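Ureidoglycolate hydrolase (Arabidopsis thaliana, PDB 4PXE) hydrolyses (S)-ureidoglycolate to glyoxylate, ammonium and carbon dioxide with two manganese ions per subunit, a late step of plant purine breakdown. Local coordinates at residues A[75-89]-A[118-132]. Numbering follows the deposited sequence.
Sequences GKWDGLEPNLPAVAT and LKRSGFKPKRSLEII
Strand 129-132 runs between strands 75-77 and 86-89 in the catalytic domain of this M20-family metallohydrolase, antiparallel to the first and parallel to the second. Where the end of helix 105-120 and the loop after it approach strand 75-77, the Trp77 indole is gripped on both faces. Pro125 lies across one, its CG 3.8 Å from the centroid of the Trp77 five-membered ring in a CH-pi contact. Over the opposite face the extended Lys119 chain runs antiparallel to the Trp77 side chain; its NZ, also bonded to the Ala61 carbonyl, makes a cation-pi contact 4.5 Å from the same centroid, only 4° off the normal. Leu118 CB meets the ring edge at Trp77 CZ3 (3.7 Å), and Leu129 lies alongside. Without the indole, as with an alanine here, Pro125 and Lys119 would probably face a gap and the lysine lose its cation-pi partner. On the other side of the sheet Lys76 passes aslant of Glu130; its chain, bent at chi3 (-78°), brings CE to 3.6 Å from Glu130 OE2, while a water joins Lys76 NZ to Glu130 OE1, which also bonds Tyr201 OH. Just before strand 129-132, Ser128 OG, set beside its backbone N (chi1 -62°), faces the loop after strand 75-77, accepts a hydrogen bond from Gly79 N (2.9 Å) and meets a second water, which accepts from Lys76 NZ and donates to Pro82 O.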
loop_
_atom_site.group_PDB
_atom_site.type_symbol
_atom_site.label_atom_id
_atom_site.label_comp_id
_atom_site.label_asym_id
_atom_site.label_seq_id
_atom_site.Cartn_x
_atom_site.Cartn_y
_atom_site.Cartn_z
ATOM N N GLY A 75 -21.011 17.259 -26.496
ATOM C CA GLY A 75 -20.874 17.477 -27.928
ATOM C C GLY A 75 -22.221 17.365 -28.608
ATOM O O GLY A 75 -22.782 16.272 -28.716
ATOM N N LYS A 76 -22.759 18.494 -29.066
ATOM C CA LYS A 76 -24.118 18.515 -29.605
ATOM C C LYS A 76 -24.208 18.643 -31.129
ATOM O O LYS A 76 -23.479 19.417 -31.749
ATOM C CB LYS A 76 -24.940 19.644 -28.960
ATOM C CG LYS A 76 -26.357 19.754 -29.499
ATOM C CD LYS A 76 -27.191 20.807 -28.784
ATOM C CE LYS A 76 -27.687 20.313 -27.436
ATOM N NZ LYS A 76 -28.691 21.268 -26.831
ATOM N N TRP A 77 -25.100 17.848 -31.709
ATOM C CA TRP A 77 -25.521 18.006 -33.095
ATOM C C TRP A 77 -26.895 18.668 -33.035
ATOM O O TRP A 77 -27.865 18.054 -32.587
ATOM C CB TRP A 77 -25.580 16.626 -33.766
ATOM C CG TRP A 77 -26.035 16.584 -35.201
ATOM C CD1 TRP A 77 -26.346 17.640 -36.010
ATOM C CD2 TRP A 77 -26.243 15.404 -35.986
ATOM N NE1 TRP A 77 -26.727 17.186 -37.255
ATOM C CE2 TRP A 77 -26.674 15.817 -37.264
ATOM C CE3 TRP A 77 -26.106 14.035 -35.730
ATOM C CZ2 TRP A 77 -26.969 14.911 -38.282
ATOM C CZ3 TRP A 77 -26.399 13.137 -36.737
ATOM C CH2 TRP A 77 -26.830 13.578 -37.999
ATOM N N ASP A 78 -26.966 19.933 -33.457
ATOM C CA ASP A 78 -28.203 20.707 -33.369
ATOM C C ASP A 78 -29.271 20.158 -34.302
ATOM O O ASP A 78 -29.022 19.946 -35.488
ATOM C CB ASP A 78 -27.958 22.174 -33.734
ATOM C CG ASP A 78 -27.041 22.879 -32.764
ATOM O OD1 ASP A 78 -26.319 23.793 -33.214
ATOM O OD2 ASP A 78 -27.043 22.539 -31.559
ATOM N N GLY A 79 -30.463 19.942 -33.766
ATOM C CA GLY A 79 -31.569 19.440 -34.559
ATOM C C GLY A 79 -32.382 20.554 -35.198
ATOM O O GLY A 79 -32.108 21.739 -34.996
ATOM N N LEU A 80 -33.390 20.151 -35.966
ATOM C CA LEU A 80 -34.316 21.078 -36.619
ATOM C C LEU A 80 -35.141 21.842 -35.594
ATOM O O LEU A 80 -35.578 22.968 -35.851
ATOM C CB LEU A 80 -35.249 20.312 -37.558
ATOM C CG LEU A 80 -34.635 19.736 -38.832
ATOM C CD1 LEU A 80 -35.616 18.797 -39.526
ATOM C CD2 LEU A 80 -34.207 20.855 -39.764
ATOM N N GLU A 81 -35.365 21.219 -34.438
ATOM C CA GLU A 81 -36.079 21.858 -33.337
ATOM C C GLU A 81 -35.209 21.884 -32.081
ATOM O O GLU A 81 -35.437 21.116 -31.136
ATOM C CB GLU A 81 -37.407 21.143 -33.082
ATOM C CG GLU A 81 -38.374 21.260 -34.258
ATOM C CD GLU A 81 -39.735 20.641 -33.979
ATOM O OE1 GLU A 81 -40.209 20.724 -32.828
ATOM O OE2 GLU A 81 -40.330 20.075 -34.920
ATOM N N PRO A 82 -34.217 22.787 -32.058
ATOM C CA PRO A 82 -33.169 22.794 -31.029
ATOM C C PRO A 82 -33.647 23.175 -29.629
ATOM O O PRO A 82 -32.915 22.954 -28.665
ATOM C CB PRO A 82 -32.168 23.825 -31.556
ATOM C CG PRO A 82 -32.988 24.737 -32.421
ATOM C CD PRO A 82 -34.023 23.860 -33.053
ATOM N N ASN A 83 -34.848 23.735 -29.510
ATOM C CA ASN A 83 -35.374 24.092 -28.193
ATOM C C ASN A 83 -35.976 22.905 -27.440
ATOM O O ASN A 83 -36.212 22.985 -26.234
ATOM C CB ASN A 83 -36.393 25.233 -28.302
ATOM C CG ASN A 83 -35.770 26.530 -28.799
ATOM O OD1 ASN A 83 -34.591 26.800 -28.562
ATOM N ND2 ASN A 83 -36.564 27.341 -29.496
ATOM N N LEU A 84 -36.223 21.802 -28.142
ATOM C CA LEU A 84 -36.733 20.603 -27.487
ATOM C C LEU A 84 -35.630 19.971 -26.654
ATOM O O LEU A 84 -34.457 20.069 -27.012
ATOM C CB LEU A 84 -37.224 19.589 -28.517
ATOM C CG LEU A 84 -38.444 19.985 -29.353
ATOM C CD1 LEU A 84 -38.732 18.900 -30.370
ATOM C CD2 LEU A 84 -39.647 20.215 -28.454
ATOM N N PRO A 85 -36.002 19.337 -25.533
ATOM C CA PRO A 85 -35.025 18.531 -24.792
ATOM C C PRO A 85 -34.343 17.536 -25.735
ATOM O O PRO A 85 -35.020 16.850 -26.507
ATOM C CB PRO A 85 -35.891 17.802 -23.764
ATOM C CG PRO A 85 -37.043 18.757 -23.520
ATOM C CD PRO A 85 -37.312 19.391 -24.855
ATOM N N ALA A 86 -33.015 17.483 -25.677
ATOM C CA ALA A 86 -32.223 16.680 -26.608
ATOM C C ALA A 86 -32.204 15.209 -26.219
ATOM O O ALA A 86 -32.568 14.844 -25.107
ATOM C CB ALA A 86 -30.803 17.211 -26.678
ATOM N N VAL A 87 -31.798 14.365 -27.162
ATOM C CA VAL A 87 -31.507 12.966 -26.854
ATOM C C VAL A 87 -30.024 12.868 -26.547
ATOM O O VAL A 87 -29.192 13.246 -27.371
ATOM C CB VAL A 87 -31.839 12.040 -28.037
ATOM C CG1 VAL A 87 -31.723 10.577 -27.621
ATOM C CG2 VAL A 87 -33.240 12.346 -28.569
ATOM N N ALA A 88 -29.702 12.373 -25.350
ATOM C CA ALA A 88 -28.320 12.324 -24.885
ATOM C C ALA A 88 -27.775 10.902 -24.867
ATOM O O ALA A 88 -28.520 9.941 -24.691
ATOM C CB ALA A 88 -28.199 12.953 -23.490
ATOM N N THR A 89 -26.465 10.785 -25.045
ATOM C CA THR A 89 -25.804 9.492 -24.916
ATOM C C THR A 89 -24.380 9.725 -24.466
ATOM O O THR A 89 -23.791 10.753 -24.781
ATOM C CB THR A 89 -25.807 8.696 -26.245
ATOM O OG1 THR A 89 -25.260 7.382 -26.030
ATOM C CG2 THR A 89 -24.985 9.416 -27.321
ATOM N N LEU A 118 -24.658 8.329 -38.606
ATOM C CA LEU A 118 -25.900 9.015 -38.945
ATOM C C LEU A 118 -25.674 10.117 -39.977
ATOM O O LEU A 118 -26.483 10.297 -40.901
ATOM C CB LEU A 118 -26.537 9.596 -37.684
ATOM C CG LEU A 118 -27.207 8.564 -36.774
ATOM C CD1 LEU A 118 -27.678 9.235 -35.483
ATOM C CD2 LEU A 118 -28.362 7.856 -37.486
ATOM N N LYS A 119 -24.574 10.847 -39.836
ATOM C CA LYS A 119 -24.245 11.887 -40.810
ATOM C C LYS A 119 -23.964 11.293 -42.196
ATOM O O LYS A 119 -24.427 11.841 -43.201
ATOM C CB LYS A 119 -23.092 12.775 -40.324
ATOM C CG LYS A 119 -23.497 13.692 -39.177
ATOM C CD LYS A 119 -22.490 14.809 -38.931
ATOM C CE LYS A 119 -23.035 15.820 -37.919
ATOM N NZ LYS A 119 -22.181 17.039 -37.786
ATOM N N ARG A 120 -23.235 10.179 -42.261
ATOM C CA ARG A 120 -22.968 9.529 -43.551
ATOM C C ARG A 120 -24.260 9.083 -44.229
ATOM O O ARG A 120 -24.344 9.043 -45.464
ATOM C CB ARG A 120 -22.010 8.341 -43.413
ATOM C CG ARG A 120 -20.559 8.740 -43.245
ATOM C CD ARG A 120 -19.603 7.553 -43.376
ATOM N NE ARG A 120 -19.776 6.519 -42.351
ATOM C CZ ARG A 120 -19.141 6.502 -41.183
ATOM N NH1 ARG A 120 -18.305 7.481 -40.856
ATOM N NH2 ARG A 120 -19.348 5.505 -40.331
ATOM N N SER A 121 -25.267 8.751 -43.423
ATOM C CA SER A 121 -26.559 8.317 -43.941
ATOM C C SER A 121 -27.522 9.473 -44.249
ATOM O O SER A 121 -28.654 9.241 -44.688
ATOM C CB SER A 121 -27.213 7.330 -42.977
ATOM O OG SER A 121 -26.567 6.072 -43.054
ATOM N N GLY A 122 -27.074 10.702 -44.013
ATOM C CA GLY A 122 -27.885 11.886 -44.276
ATOM C C GLY A 122 -29.053 12.087 -43.327
ATOM O O GLY A 122 -30.054 12.721 -43.667
ATOM N N PHE A 123 -28.935 11.546 -42.121
ATOM C CA PHE A 123 -29.997 11.692 -41.142
ATOM C C PHE A 123 -30.152 13.149 -40.718
ATOM O O PHE A 123 -29.163 13.865 -40.542
ATOM C CB PHE A 123 -29.739 10.810 -39.911
ATOM C CG PHE A 123 -30.762 10.984 -38.830
ATOM C CD1 PHE A 123 -32.077 10.585 -39.032
ATOM C CD2 PHE A 123 -30.423 11.579 -37.626
ATOM C CE1 PHE A 123 -33.030 10.762 -38.047
ATOM C CE2 PHE A 123 -31.371 11.749 -36.631
ATOM C CZ PHE A 123 -32.676 11.345 -36.846
ATOM N N LYS A 124 -31.403 13.577 -40.574
ATOM C CA LYS A 124 -31.717 14.939 -40.161
ATOM C C LYS A 124 -32.467 14.924 -38.827
ATOM O O LYS A 124 -33.672 14.712 -38.804
ATOM C CB LYS A 124 -32.572 15.622 -41.236
ATOM C CG LYS A 124 -31.835 15.834 -42.556
ATOM C CD LYS A 124 -30.754 16.900 -42.419
ATOM C CE LYS A 124 -30.143 17.279 -43.772
ATOM N NZ LYS A 124 -29.251 16.213 -44.330
ATOM N N PRO A 125 -31.747 15.137 -37.710
ATOM C CA PRO A 125 -32.421 15.077 -36.407
ATOM C C PRO A 125 -33.461 16.184 -36.202
ATOM O O PRO A 125 -33.264 17.311 -36.662
ATOM C CB PRO A 125 -31.267 15.224 -35.402
ATOM C CG PRO A 125 -30.172 15.876 -36.153
ATOM C CD PRO A 125 -30.315 15.451 -37.590
ATOM N N LYS A 126 -34.556 15.843 -35.527
ATOM C CA LYS A 126 -35.520 16.834 -35.066
ATOM C C LYS A 126 -35.030 17.366 -33.721
ATOM O O LYS A 126 -34.559 18.499 -33.624
ATOM C CB LYS A 126 -36.914 16.225 -34.944
ATOM C CG LYS A 126 -37.978 17.246 -34.582
ATOM C CD LYS A 126 -39.346 16.613 -34.441
ATOM C CE LYS A 126 -39.465 15.864 -33.130
ATOM N NZ LYS A 126 -40.860 15.398 -32.894
ATOM N N ARG A 127 -35.114 16.536 -32.682
ATOM C CA ARG A 127 -34.423 16.828 -31.432
ATOM C C ARG A 127 -32.924 16.729 -31.640
ATOM O O ARG A 127 -32.452 15.844 -32.360
ATOM C CB ARG A 127 -34.812 15.821 -30.352
ATOM C CG ARG A 127 -36.250 15.895 -29.962
ATOM C CD ARG A 127 -36.538 14.937 -28.843
ATOM N NE ARG A 127 -37.905 15.117 -28.381
ATOM C CZ ARG A 127 -38.943 14.574 -28.984
ATOM N NH1 ARG A 127 -38.731 13.836 -30.061
ATOM N NH2 ARG A 127 -40.175 14.772 -28.524
ATOM N N SER A 128 -32.177 17.622 -30.999
ATOM C CA SER A 128 -30.725 17.576 -31.058
ATOM C C SER A 128 -30.235 16.280 -30.447
ATOM O O SER A 128 -30.928 15.667 -29.631
ATOM C CB SER A 128 -30.118 18.751 -30.292
ATOM O OG SER A 128 -30.527 19.979 -30.881
ATOM N N LEU A 129 -29.047 15.866 -30.864
ATOM C CA LEU A 129 -28.364 14.756 -30.216
ATOM C C LEU A 129 -27.161 15.304 -29.474
ATOM O O LEU A 129 -26.451 16.168 -29.987
ATOM C CB LEU A 129 -27.929 13.720 -31.258
ATOM C CG LEU A 129 -29.016 13.179 -32.190
ATOM C CD1 LEU A 129 -28.408 12.160 -33.137
ATOM C CD2 LEU A 129 -30.168 12.572 -31.402
ATOM N N GLU A 130 -26.916 14.804 -28.263
ATOM C CA GLU A 130 -25.774 15.290 -27.497
ATOM C C GLU A 130 -24.995 14.156 -26.845
ATOM O O GLU A 130 -25.573 13.325 -26.142
ATOM C CB GLU A 130 -26.214 16.326 -26.457
ATOM C CG GLU A 130 -25.054 17.061 -25.793
ATOM C CD GLU A 130 -25.492 18.343 -25.090
ATOM O OE1 GLU A 130 -26.461 18.299 -24.307
ATOM O OE2 GLU A 130 -24.865 19.395 -25.335
ATOM N N ILE A 131 -23.690 14.140 -27.099
ATOM C CA ILE A 131 -22.791 13.160 -26.518
ATOM C C ILE A 131 -22.195 13.727 -25.242
ATOM O O ILE A 131 -21.712 14.863 -25.220
ATOM C CB ILE A 131 -21.647 12.815 -27.475
ATOM C CG1 ILE A 131 -22.199 12.285 -28.796
ATOM C CG2 ILE A 131 -20.709 11.788 -26.827
ATOM C CD1 ILE A 131 -21.120 11.902 -29.771
ATOM N N ILE A 132 -22.220 12.930 -24.180
ATOM C CA ILE A 132 -21.644 13.331 -22.907
ATOM C C ILE A 132 -20.443 12.459 -22.579
ATOM O O ILE A 132 -20.550 11.230 -22.520
ATOM C CB ILE A 132 -22.658 13.213 -21.749
ATOM C CG1 ILE A 132 -23.932 14.009 -22.044
ATOM C CG2 ILE A 132 -22.025 13.690 -20.452
ATOM C CD1 ILE A 132 -25.024 13.802 -21.021
HETATM O O HOH W 1 -28.596 19.976 -24.248
HETATM O O HOH W 2 -30.507 21.856 -29.039
HETATM O O HOH W 3 -33.688 19.579 -29.547
HETATM O O HOH W 4 -41.996 17.882 -32.147
#